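Local coordinates for protein acyl-CoA hydrolase (Bacillus halodurans, PDB 1VPM) that binds coenzyme A and probably hydrolyses the thioester of long-chain fatty acyl-CoA, as a hotdog-fold thioesterase of the acyl coenzyme A hydrolase family, at residues A48-I53 / L118-F123; A55-K60 / G90-T95; K60-A65 / T98-Y103. All blocks are in the same frame, centred on the assembly; numbering follows the deposited sequence. Where two conformers were deposited one is given.

In the fold
All three contacts join helix 43-62 to one antiparallel sheet, the long helix of a hotdog fold lying on its curved sheet, and they follow the helix from its first half to its C-terminal end. Contact 1 reaches strand 116-129, contact 2 strand 85-95 and contact 3 strand 99-109, which lies between those two in the sheet. The centres of contacts 2 and 3 are about 5 Å apart, those of contacts 1 and 3 about 16 Å. Contact 3 carries T98 and S99 of the coenzyme A pocket. The side chain of V92 in contact 2 is about 11 Å, and that of T120 in contact 1 about 7 Å, from a bound coenzyme A.

Contact 1: residues A48-I53 / L118-F123; sequences AYIDEI and LTTESF
I50 of the helix meets two small side chains of the strand, T120 and S122, each through a different branch. The I50 CG2 methyl rests 3.7 Å from S122 OG, a van der Waals touch between a methyl and a hydroxyl. The longer branch ends at I50 CD1, which lies 4.1 Å from T120 CG2, methyl against methyl, the two side chains crossing at about a right angle. The fork is set by the first torsion: with chi1 at -75°, CG1 stands beside the backbone N while CG2 lies anti to it, and the branches part toward different strand residues. T120 and S122 alternate with E121 and F123, whose CB atoms point away from the helix.

T120 sends its two branches to different partners. Its methyl serves I50, while OG1, anti to the backbone N at chi1 -165°, hydrogen-bonds to the backbone O of D75. T119 and T120 both face V106 on the neighbouring strand, a classic beta bulge at this end of the segment. Farther out, I50 also packs on V106 and L88, so its side chain spans several strands of the sheet. On another side of the helix, D51 OD1 hydrogen-bonds to T68 OG1, a residue of the coenzyme A site, and D51 OD2 makes a weak bond to G44 N of the second subunit.

No hydrogen bond passes directly between 48-53 and 118-123. Their hold on each other rests on van der Waals contact alone, a methyl against a methyl and a methyl against a hydroxyl.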
loop_
_atom_site.group_PDB
_atom_site.type_symbol
_atom_site.label_atom_id
_atom_site.label_comp_id
_atom_site.label_asym_id
_atom_site.label_seq_id
_atom_site.Cartn_x
_atom_site.Cartn_y
_atom_site.Cartn_z
ATOM N N ALA A 48 -0.290 -1.563 -14.478
ATOM C CA ALA A 48 0.803 -1.379 -13.494
ATOM C C ALA A 48 1.674 -2.647 -13.495
ATOM O O ALA A 48 2.929 -2.593 -13.528
ATOM C CB ALA A 48 0.286 -1.107 -12.064
ATOM N N TYR A 49 1.010 -3.790 -13.453
ATOM C CA TYR A 49 1.727 -5.086 -13.432
ATOM C C TYR A 49 2.462 -5.375 -14.720
ATOM O O TYR A 49 3.598 -5.901 -14.694
ATOM C CB TYR A 49 0.791 -6.233 -13.138
ATOM C CG TYR A 49 0.117 -6.213 -11.805
ATOM C CD1 TYR A 49 0.713 -5.649 -10.695
ATOM C CD2 TYR A 49 -1.104 -6.888 -11.652
ATOM C CE1 TYR A 49 0.076 -5.699 -9.462
ATOM C CE2 TYR A 49 -1.703 -6.978 -10.433
ATOM C CZ TYR A 49 -1.132 -6.351 -9.363
ATOM O OH TYR A 49 -1.743 -6.428 -8.143
ATOM N N ILE A 50 1.895 -4.979 -15.865
ATOM C CA ILE A 50 2.535 -5.119 -17.164
ATOM C C ILE A 50 3.852 -4.305 -17.223
ATOM O O ILE A 50 4.888 -4.816 -17.638
ATOM C CB ILE A 50 1.577 -4.669 -18.290
ATOM C CG1 ILE A 50 0.491 -5.706 -18.559
ATOM C CG2 ILE A 50 2.309 -4.373 -19.620
ATOM C CD1 ILE A 50 -0.622 -5.192 -19.360
ATOM N N ASP A 51 3.818 -3.061 -16.770
ATOM C CA ASP A 51 5.043 -2.241 -16.762
ATOM C C ASP A 51 6.052 -2.800 -15.772
ATOM O O ASP A 51 7.245 -2.775 -16.055
ATOM C CB ASP A 51 4.733 -0.815 -16.382
ATOM C CG ASP A 51 5.923 0.093 -16.562
ATOM O OD1 ASP A 51 6.196 0.367 -17.774
ATOM O OD2 ASP A 51 6.543 0.528 -15.547
ATOM N N GLU A 52 5.617 -3.316 -14.631
ATOM C CA GLU A 52 6.524 -3.872 -13.621
ATOM C C GLU A 52 7.311 -5.001 -14.227
ATOM O O GLU A 52 8.549 -5.083 -14.062
ATOM C CB GLU A 52 5.717 -4.366 -12.402
ATOM C CG GLU A 52 6.525 -4.773 -11.228
ATOM C CD GLU A 52 5.679 -5.292 -10.061
ATOM O OE1 GLU A 52 4.555 -4.765 -9.831
ATOM O OE2 GLU A 52 6.165 -6.233 -9.417
ATOM N N ILE A 53 6.614 -5.897 -14.916
ATOM C CA ILE A 53 7.295 -7.076 -15.471
ATOM C C ILE A 53 8.164 -6.615 -16.647
ATOM O O ILE A 53 9.242 -7.137 -16.876
ATOM C CB ILE A 53 6.352 -8.230 -15.798
ATOM C CG1 ILE A 53 7.138 -9.536 -16.004
ATOM C CG2 ILE A 53 5.502 -7.986 -16.901
ATOM C CD1 ILE A 53 6.309 -10.755 -16.008
ATOM N N LEU A 118 -6.637 -15.871 -21.598
ATOM C CA LEU A 118 -5.819 -14.734 -22.026
ATOM C C LEU A 118 -6.545 -13.403 -21.751
ATOM O O LEU A 118 -7.700 -13.194 -22.166
ATOM C CB LEU A 118 -5.459 -14.861 -23.483
ATOM C CG LEU A 118 -4.516 -13.799 -24.027
ATOM C CD1 LEU A 118 -3.158 -13.908 -23.543
ATOM C CD2 LEU A 118 -4.510 -13.905 -25.573
ATOM N N THR A 119 -5.891 -12.546 -20.932
ATOM C CA THR A 119 -6.453 -11.279 -20.504
ATOM C C THR A 119 -6.061 -10.194 -21.496
ATOM O O THR A 119 -6.881 -9.455 -22.011
ATOM C CB THR A 119 -5.838 -10.853 -19.170
ATOM O OG1 THR A 119 -5.973 -11.909 -18.231
ATOM C CG2 THR A 119 -6.538 -9.611 -18.639
ATOM N N THR A 120 -4.758 -10.108 -21.748
ATOM C CA THR A 120 -4.278 -9.206 -22.778
ATOM C C THR A 120 -2.827 -9.496 -23.121
ATOM O O THR A 120 -2.165 -10.330 -22.526
ATOM C CB THR A 120 -4.411 -7.760 -22.313
ATOM O OG1 THR A 120 -4.278 -6.836 -23.440
ATOM C CG2 THR A 120 -3.401 -7.509 -21.244
ATOM N N GLU A 121 -2.385 -8.843 -24.185
ATOM C CA GLU A 121 -1.002 -8.848 -24.655
ATOM C C GLU A 121 -0.614 -7.435 -25.008
ATOM O O GLU A 121 -1.448 -6.660 -25.505
ATOM C CB GLU A 121 -0.874 -9.714 -25.913
ATOM C CG GLU A 121 -1.241 -11.163 -25.755
ATOM C CD GLU A 121 -1.212 -11.913 -27.073
ATOM O OE1 GLU A 121 -2.135 -11.653 -27.868
ATOM O OE2 GLU A 121 -0.308 -12.751 -27.275
ATOM N N SER A 122 0.648 -7.108 -24.864
ATOM C CA SER A 122 1.068 -5.768 -25.162
ATOM C C SER A 122 2.562 -5.735 -25.521
ATOM O O SER A 122 3.285 -6.657 -25.267
ATOM C CB SER A 122 0.675 -4.909 -23.942
ATOM O OG SER A 122 1.748 -4.378 -23.227
ATOM N N PHE A 123 2.951 -4.707 -26.248
ATOM C CA PHE A 123 4.369 -4.346 -26.438
ATOM C C PHE A 123 4.679 -3.005 -25.779
ATOM O O PHE A 123 3.845 -2.080 -25.800
ATOM C CB PHE A 123 4.691 -4.166 -27.906
ATOM C CG PHE A 123 4.557 -5.417 -28.723
ATOM C CD1 PHE A 123 5.579 -6.374 -28.717
ATOM C CD2 PHE A 123 3.484 -5.602 -29.559
ATOM C CE1 PHE A 123 5.473 -7.544 -29.504
ATOM C CE2 PHE A 123 3.390 -6.741 -30.309
ATOM C CZ PHE A 123 4.393 -7.714 -30.282
#

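Contact 2: residues A55-K60 / G90-T95; sequences ALTAMK and GFVTHT
T57 leans from the helix onto the backbone of strand 85-95 at G90, F91 and V92; G90 has no side chain to crowd its hydroxyl. The CB of T57 points at the strand and divides there. With chi1 at -58°, OG1 stands beside the backbone N and CG2 lies anti to it. The T57 CG2 methyl sits 3.5 Å from F91 CA and 3.6 Å from V92 N, and it also meets the V92 methyl CG2 at 4.0 Å. On the other branch, T57 OG1 passes G90 O at 3.7 Å without bonding to it. That hydroxyl bonds instead to I53 O one helical turn back, with a weak second bond to T24 OG1. Helix 43-62 is the long helix of the hotdog fold, and here the axes of 55-60 and 90-95 come within 7.5 Å, their directions 53° apart. A valine in place of T57 would probably leave I53 O without its side-chain donor and end the weak bond to T24. V92 lies alongside the helix and brings its CG2 methyl to T57, while V92 N bonds to S22 OG. The CB of F91 points away from the helix, and its ring meets that of Y103 with the planes at about 55°.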
loop_
_atom_site.group_PDB
_atom_site.type_symbol
_atom_site.label_atom_id
_atom_site.label_comp_id
_atom_site.label_asym_id
_atom_site.label_seq_id
_atom_site.Cartn_x
_atom_site.Cartn_y
_atom_site.Cartn_z
ATOM N N ALA A 55 9.796 -3.746 -16.947
ATOM C CA ALA A 55 10.970 -3.123 -16.329
ATOM C C ALA A 55 11.933 -4.206 -15.881
ATOM O O ALA A 55 13.135 -4.096 -16.128
ATOM C CB ALA A 55 10.580 -2.278 -15.173
ATOM N N LEU A 56 11.427 -5.238 -15.193
ATOM C CA LEU A 56 12.283 -6.337 -14.777
ATOM C C LEU A 56 12.968 -7.032 -15.942
ATOM O O LEU A 56 14.187 -7.285 -15.909
ATOM C CB LEU A 56 11.500 -7.348 -13.910
ATOM C CG LEU A 56 11.170 -6.971 -12.467
ATOM C CD1 LEU A 56 10.055 -7.840 -11.961
ATOM C CD2 LEU A 56 12.412 -7.099 -11.581
ATOM N N THR A 57 12.185 -7.321 -16.951
ATOM C CA THR A 57 12.680 -7.927 -18.182
ATOM C C THR A 57 13.810 -7.117 -18.842
ATOM O O THR A 57 14.880 -7.641 -19.223
ATOM C CB THR A 57 11.504 -8.154 -19.114
ATOM O OG1 THR A 57 10.537 -9.016 -18.432
ATOM C CG2 THR A 57 11.939 -8.782 -20.428
ATOM N N ALA A 58 13.569 -5.819 -18.983
ATOM C CA ALA A 58 14.505 -4.941 -19.654
ATOM C C ALA A 58 15.765 -4.756 -18.800
ATOM O O ALA A 58 16.870 -4.726 -19.312
ATOM C CB ALA A 58 13.814 -3.594 -19.927
HETATM N N MSE A 59 15.603 -4.694 -17.478
HETATM C CA MSE A 59 16.757 -4.585 -16.582
HETATM C C MSE A 59 17.645 -5.835 -16.673
HETATM O O MSE A 59 18.885 -5.745 -16.671
HETATM C CB MSE A 59 16.321 -4.314 -15.149
HETATM C CG MSE A 59 15.727 -2.930 -15.035
HETATM SE SE MSE A 59 14.969 -2.788 -13.180
HETATM C CE MSE A 59 16.609 -2.649 -12.328
ATOM N N LYS A 60 17.021 -6.985 -16.787
ATOM C CA LYS A 60 17.762 -8.237 -16.960
ATOM C C LYS A 60 18.512 -8.301 -18.265
ATOM O O LYS A 60 19.631 -8.855 -18.316
ATOM C CB LYS A 60 16.837 -9.464 -16.855
ATOM C CG LYS A 60 16.499 -9.789 -15.473
ATOM C CD LYS A 60 15.248 -10.656 -15.301
ATOM C CE LYS A 60 15.379 -12.084 -15.624
ATOM N NZ LYS A 60 14.238 -12.803 -14.945
ATOM N N GLY A 90 6.977 -11.758 -19.626
ATOM C CA GLY A 90 7.583 -10.753 -20.455
ATOM C C GLY A 90 8.913 -11.247 -21.016
ATOM O O GLY A 90 9.608 -12.045 -20.352
ATOM N N PHE A 91 9.226 -10.791 -22.207
ATOM C CA PHE A 91 10.573 -10.939 -22.762
ATOM C C PHE A 91 10.880 -9.909 -23.814
ATOM O O PHE A 91 9.988 -9.365 -24.460
ATOM C CB PHE A 91 10.794 -12.357 -23.288
ATOM C CG PHE A 91 9.721 -12.869 -24.175
ATOM C CD1 PHE A 91 8.640 -13.574 -23.657
ATOM C CD2 PHE A 91 9.832 -12.744 -25.542
ATOM C CE1 PHE A 91 7.686 -14.104 -24.497
ATOM C CE2 PHE A 91 8.880 -13.280 -26.382
ATOM C CZ PHE A 91 7.817 -13.978 -25.847
ATOM N N VAL A 92 12.174 -9.627 -23.945
ATOM C CA VAL A 92 12.675 -8.707 -24.954
ATOM C C VAL A 92 12.562 -9.422 -26.285
ATOM O O VAL A 92 13.057 -10.539 -26.441
ATOM C CB VAL A 92 14.146 -8.284 -24.659
ATOM C CG1 VAL A 92 14.695 -7.469 -25.790
ATOM C CG2 VAL A 92 14.222 -7.509 -23.407
ATOM N N THR A 93 11.974 -8.740 -27.275
ATOM C CA THR A 93 11.728 -9.314 -28.578
ATOM C C THR A 93 12.637 -8.732 -29.635
ATOM O O THR A 93 12.876 -9.387 -30.639
ATOM C CB THR A 93 10.297 -9.034 -29.059
ATOM O OG1 THR A 93 9.989 -7.660 -28.911
ATOM C CG2 THR A 93 9.348 -9.810 -28.253
ATOM N N HIS A 94 13.179 -7.547 -29.388
ATOM C CA HIS A 94 13.978 -6.797 -30.407
ATOM C C HIS A 94 14.584 -5.579 -29.733
ATOM O O HIS A 94 14.082 -5.101 -28.752
ATOM C CB HIS A 94 13.100 -6.326 -31.591
ATOM C CG HIS A 94 13.855 -5.847 -32.806
ATOM N ND1 HIS A 94 13.960 -4.512 -33.141
ATOM C CD2 HIS A 94 14.434 -6.533 -33.823
ATOM C CE1 HIS A 94 14.619 -4.395 -34.280
ATOM N NE2 HIS A 94 14.925 -5.601 -34.720
ATOM N N THR A 95 15.665 -5.063 -30.290
ATOM C CA THR A 95 16.339 -3.917 -29.699
ATOM C C THR A 95 16.725 -2.905 -30.768
ATOM O O THR A 95 16.912 -3.257 -31.922
ATOM C CB THR A 95 17.630 -4.319 -28.937
ATOM O OG1 THR A 95 18.650 -4.782 -29.843
ATOM C CG2 THR A 95 17.343 -5.328 -27.835
#

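Contact 3: residues K60-A65 / T98-Y103; sequences KHANSA and TSMEVY. With COA (coenzyme A), chain D.
A chi1 of -177° places the CD2 edge of the H61 ring, whose CB points at the strand, against M100, a selenomethionine. The M100 chain is extended at chi2 and bends at chi3 (-78°), which sets its selenium between the last turn of the helix and the sheet. M100 SE lies 3.8 Å from H61 CD2, near the ring plane, and 4.8 Å from the H61 ring centroid, 74° off the normal: a Met-aromatic contact made at the edge. M100 SE also touches A62 CB of the same turn, at 4.0 Å. H61 NE2 has its own partner, P139 O, a bond that probably fixes the rotation of the ring.

T98, just before the strand, and S99, its first residue, grip coenzyme A by its 3'-phosphate. T98 OG1 donates to coenzyme A O9A at 2.8 Å and T98 N reaches the same oxygen at 3.1 Å; S99 OG donates to coenzyme A O8A at 2.7 Å, with weak bonds from both backbone N atoms to O8A. D75 and F76 of the second subunit bind the ligand too. M100 thus packs the helix end against a strand whose first residue, with T98 just ahead of it, forms part of a coenzyme A site shared between subunits, in keeping with a hotdog-fold thioesterase.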
loop_
_atom_site.group_PDB
_atom_site.type_symbol
_atom_site.label_atom_id
_atom_site.label_comp_id
_atom_site.label_asym_id
_atom_site.label_seq_id
_atom_site.Cartn_x
_atom_site.Cartn_y
_atom_site.Cartn_z
ATOM N N LYS A 60 17.021 -6.985 -16.787
ATOM C CA LYS A 60 17.762 -8.237 -16.960
ATOM C C LYS A 60 18.512 -8.301 -18.265
ATOM O O LYS A 60 19.631 -8.855 -18.316
ATOM C CB LYS A 60 16.837 -9.464 -16.855
ATOM C CG LYS A 60 16.499 -9.789 -15.473
ATOM C CD LYS A 60 15.248 -10.656 -15.301
ATOM C CE LYS A 60 15.379 -12.084 -15.624
ATOM N NZ LYS A 60 14.238 -12.803 -14.945
ATOM N N HIS A 61 17.907 -7.769 -19.327
ATOM C CA HIS A 61 18.576 -7.798 -20.636
ATOM C C HIS A 61 19.754 -6.847 -20.692
ATOM O O HIS A 61 20.801 -7.205 -21.226
ATOM C CB HIS A 61 17.604 -7.479 -21.759
ATOM C CG HIS A 61 18.221 -7.574 -23.103
ATOM N ND1 HIS A 61 18.506 -8.781 -23.700
ATOM C CD2 HIS A 61 18.621 -6.603 -23.958
ATOM C CE1 HIS A 61 19.075 -8.536 -24.872
ATOM N NE2 HIS A 61 19.138 -7.229 -25.063
ATOM N N ALA A 62 19.584 -5.658 -20.128
ATOM C CA ALA A 62 20.546 -4.551 -20.251
ATOM C C ALA A 62 21.466 -4.360 -19.082
ATOM O O ALA A 62 22.394 -3.552 -19.150
ATOM C CB ALA A 62 19.801 -3.298 -20.493
ATOM N N ASN A 63 21.175 -5.053 -17.978
ATOM C CA ASN A 63 21.884 -4.857 -16.723
ATOM C C ASN A 63 22.037 -3.365 -16.361
ATOM O O ASN A 63 23.124 -2.871 -16.063
ATOM C CB ASN A 63 23.225 -5.598 -16.753
ATOM C CG ASN A 63 23.064 -7.113 -16.885
ATOM O OD1 ASN A 63 23.209 -7.666 -17.971
ATOM N ND2 ASN A 63 22.711 -7.773 -15.790
ATOM N N SER A 64 20.902 -2.663 -16.355
ATOM C CA SER A 64 20.855 -1.212 -16.234
ATOM C C SER A 64 19.561 -0.799 -15.621
ATOM O O SER A 64 18.568 -1.499 -15.743
ATOM C CB SER A 64 20.919 -0.510 -17.611
ATOM O OG SER A 64 22.105 -0.833 -18.312
ATOM N N ALA A 65 19.534 0.393 -15.029
ATOM C CA ALA A 65 18.246 1.050 -14.823
ATOM C C ALA A 65 17.555 1.243 -16.177
ATOM O O ALA A 65 18.213 1.348 -17.216
ATOM C CB ALA A 65 18.449 2.411 -14.170
ATOM N N THR A 98 19.546 2.031 -27.846
ATOM C CA THR A 98 19.358 2.120 -26.402
ATOM C C THR A 98 18.005 1.596 -25.956
ATOM O O THR A 98 17.720 1.596 -24.757
ATOM C CB THR A 98 19.485 3.582 -25.930
ATOM O OG1 THR A 98 18.346 4.350 -26.350
ATOM C CG2 THR A 98 20.769 4.189 -26.477
ATOM N N SER A 99 17.187 1.172 -26.915
ATOM C CA SER A 99 15.785 0.785 -26.659
ATOM C C SER A 99 15.580 -0.704 -26.869
ATOM O O SER A 99 16.312 -1.373 -27.613
ATOM C CB SER A 99 14.842 1.620 -27.543
ATOM O OG SER A 99 14.961 1.281 -28.910
HETATM N N MSE A 100 14.598 -1.236 -26.138
HETATM C CA MSE A 100 14.209 -2.620 -26.204
HETATM C C MSE A 100 12.705 -2.694 -26.342
HETATM O O MSE A 100 11.974 -2.032 -25.598
HETATM C CB MSE A 100 14.586 -3.289 -24.909
HETATM C CG MSE A 100 16.056 -3.389 -24.680
HETATM SE SE MSE A 100 16.530 -3.678 -22.769
HETATM C CE MSE A 100 16.312 -1.867 -22.049
ATOM N N GLU A 101 12.232 -3.473 -27.303
ATOM C CA GLU A 101 10.837 -3.841 -27.305
ATOM C C GLU A 101 10.637 -5.024 -26.353
ATOM O O GLU A 101 11.389 -6.014 -26.386
ATOM C CB GLU A 101 10.381 -4.251 -28.721
ATOM C CG GLU A 101 8.908 -4.549 -28.771
ATOM C CD GLU A 101 8.459 -5.005 -30.169
ATOM O OE1 GLU A 101 8.935 -6.084 -30.633
ATOM O OE2 GLU A 101 7.703 -4.246 -30.807
ATOM N N VAL A 102 9.648 -4.877 -25.490
ATOM C CA VAL A 102 9.265 -5.909 -24.538
ATOM C C VAL A 102 7.820 -6.353 -24.839
ATOM O O VAL A 102 6.903 -5.531 -24.965
ATOM C CB VAL A 102 9.427 -5.461 -23.081
ATOM C CG1 VAL A 102 8.961 -6.561 -22.134
ATOM C CG2 VAL A 102 10.871 -5.066 -22.788
ATOM N N TYR A 103 7.664 -7.635 -25.082
ATOM C CA TYR A 103 6.336 -8.261 -25.205
ATOM C C TYR A 103 5.917 -8.801 -23.849
ATOM O O TYR A 103 6.695 -9.469 -23.149
ATOM C CB TYR A 103 6.397 -9.383 -26.265
ATOM C CG TYR A 103 5.203 -10.320 -26.237
ATOM C CD1 TYR A 103 4.009 -9.979 -26.847
ATOM C CD2 TYR A 103 5.271 -11.548 -25.553
ATOM C CE1 TYR A 103 2.906 -10.861 -26.814
ATOM C CE2 TYR A 103 4.204 -12.429 -25.540
ATOM C CZ TYR A 103 3.022 -12.083 -26.115
ATOM O OH TYR A 103 2.005 -12.997 -26.058
HETATM N N1A COA D . 8.115 5.159 -28.151
HETATM C C2A COA D . 9.018 4.223 -28.567
HETATM N N3A COA D . 10.386 4.544 -28.582
HETATM C C4A COA D . 10.803 5.776 -28.170
HETATM C C5A COA D . 9.878 6.747 -27.752
HETATM C C6A COA D . 8.513 6.443 -27.747
HETATM N N6A COA D . 7.622 7.417 -27.488
HETATM N N7A COA D . 10.577 7.880 -27.429
HETATM C C8A COA D . 11.903 7.639 -27.628
HETATM N N9A COA D . 12.048 6.354 -28.088
HETATM C C1B COA D . 13.303 5.644 -28.244
HETATM C C2B COA D . 14.110 6.253 -29.368
HETATM O O2B COA D . 13.634 5.816 -30.614
HETATM C C3B COA D . 15.504 5.752 -29.028
HETATM O O3B COA D . 15.641 4.498 -29.675
HETATM P P3B COA D . 17.033 3.875 -30.144
HETATM O O7A COA D . 17.250 4.247 -31.555
HETATM O O8A COA D . 17.064 2.401 -30.070
HETATM O O9A COA D . 18.075 4.366 -29.182
HETATM C C4B COA D . 15.483 5.691 -27.494
HETATM O O4B COA D . 14.115 5.875 -27.122
HETATM C C5B COA D . 16.296 6.793 -26.810
HETATM O O5B COA D . 15.806 8.053 -27.267
HETATM P P1A COA D . 16.765 9.270 -27.796
HETATM O O1A COA D . 16.073 9.964 -28.951
HETATM O O2A COA D . 18.166 8.785 -28.110
HETATM O O3A COA D . 16.935 10.268 -26.541
HETATM P P2A COA D . 15.779 11.045 -25.715
HETATM O O4A COA D . 14.762 11.628 -26.685
HETATM O O5A COA D . 16.498 12.041 -24.821
HETATM O O6A COA D . 15.080 9.936 -24.752
HETATM C CBP COA D . 13.102 9.098 -23.704
HETATM C CCP COA D . 13.803 9.385 -25.032
HETATM C CDP COA D . 11.963 8.098 -23.928
HETATM C CEP COA D . 14.158 8.466 -22.772
HETATM C CAP COA D . 12.557 10.431 -23.115
HETATM O OAP COA D . 11.652 11.142 -23.953
HETATM C C9P COA D . 11.937 10.179 -21.754
HETATM O O9P COA D . 12.826 10.094 -20.664
HETATM N N8P COA D . 10.613 10.019 -21.598
HETATM C C7P COA D . 10.141 9.775 -20.249
HETATM C C6P COA D . 10.352 8.315 -19.835
HETATM C C5P COA D . 9.775 8.062 -18.458
HETATM O O5P COA D . 10.279 8.653 -17.480
HETATM N N4P COA D . 8.734 7.229 -18.362
HETATM C C3P COA D . 8.167 6.882 -17.086
HETATM C C2P COA D . 6.884 7.601 -16.667
HETATM S S1P COA D . 6.692 9.418 -16.914
#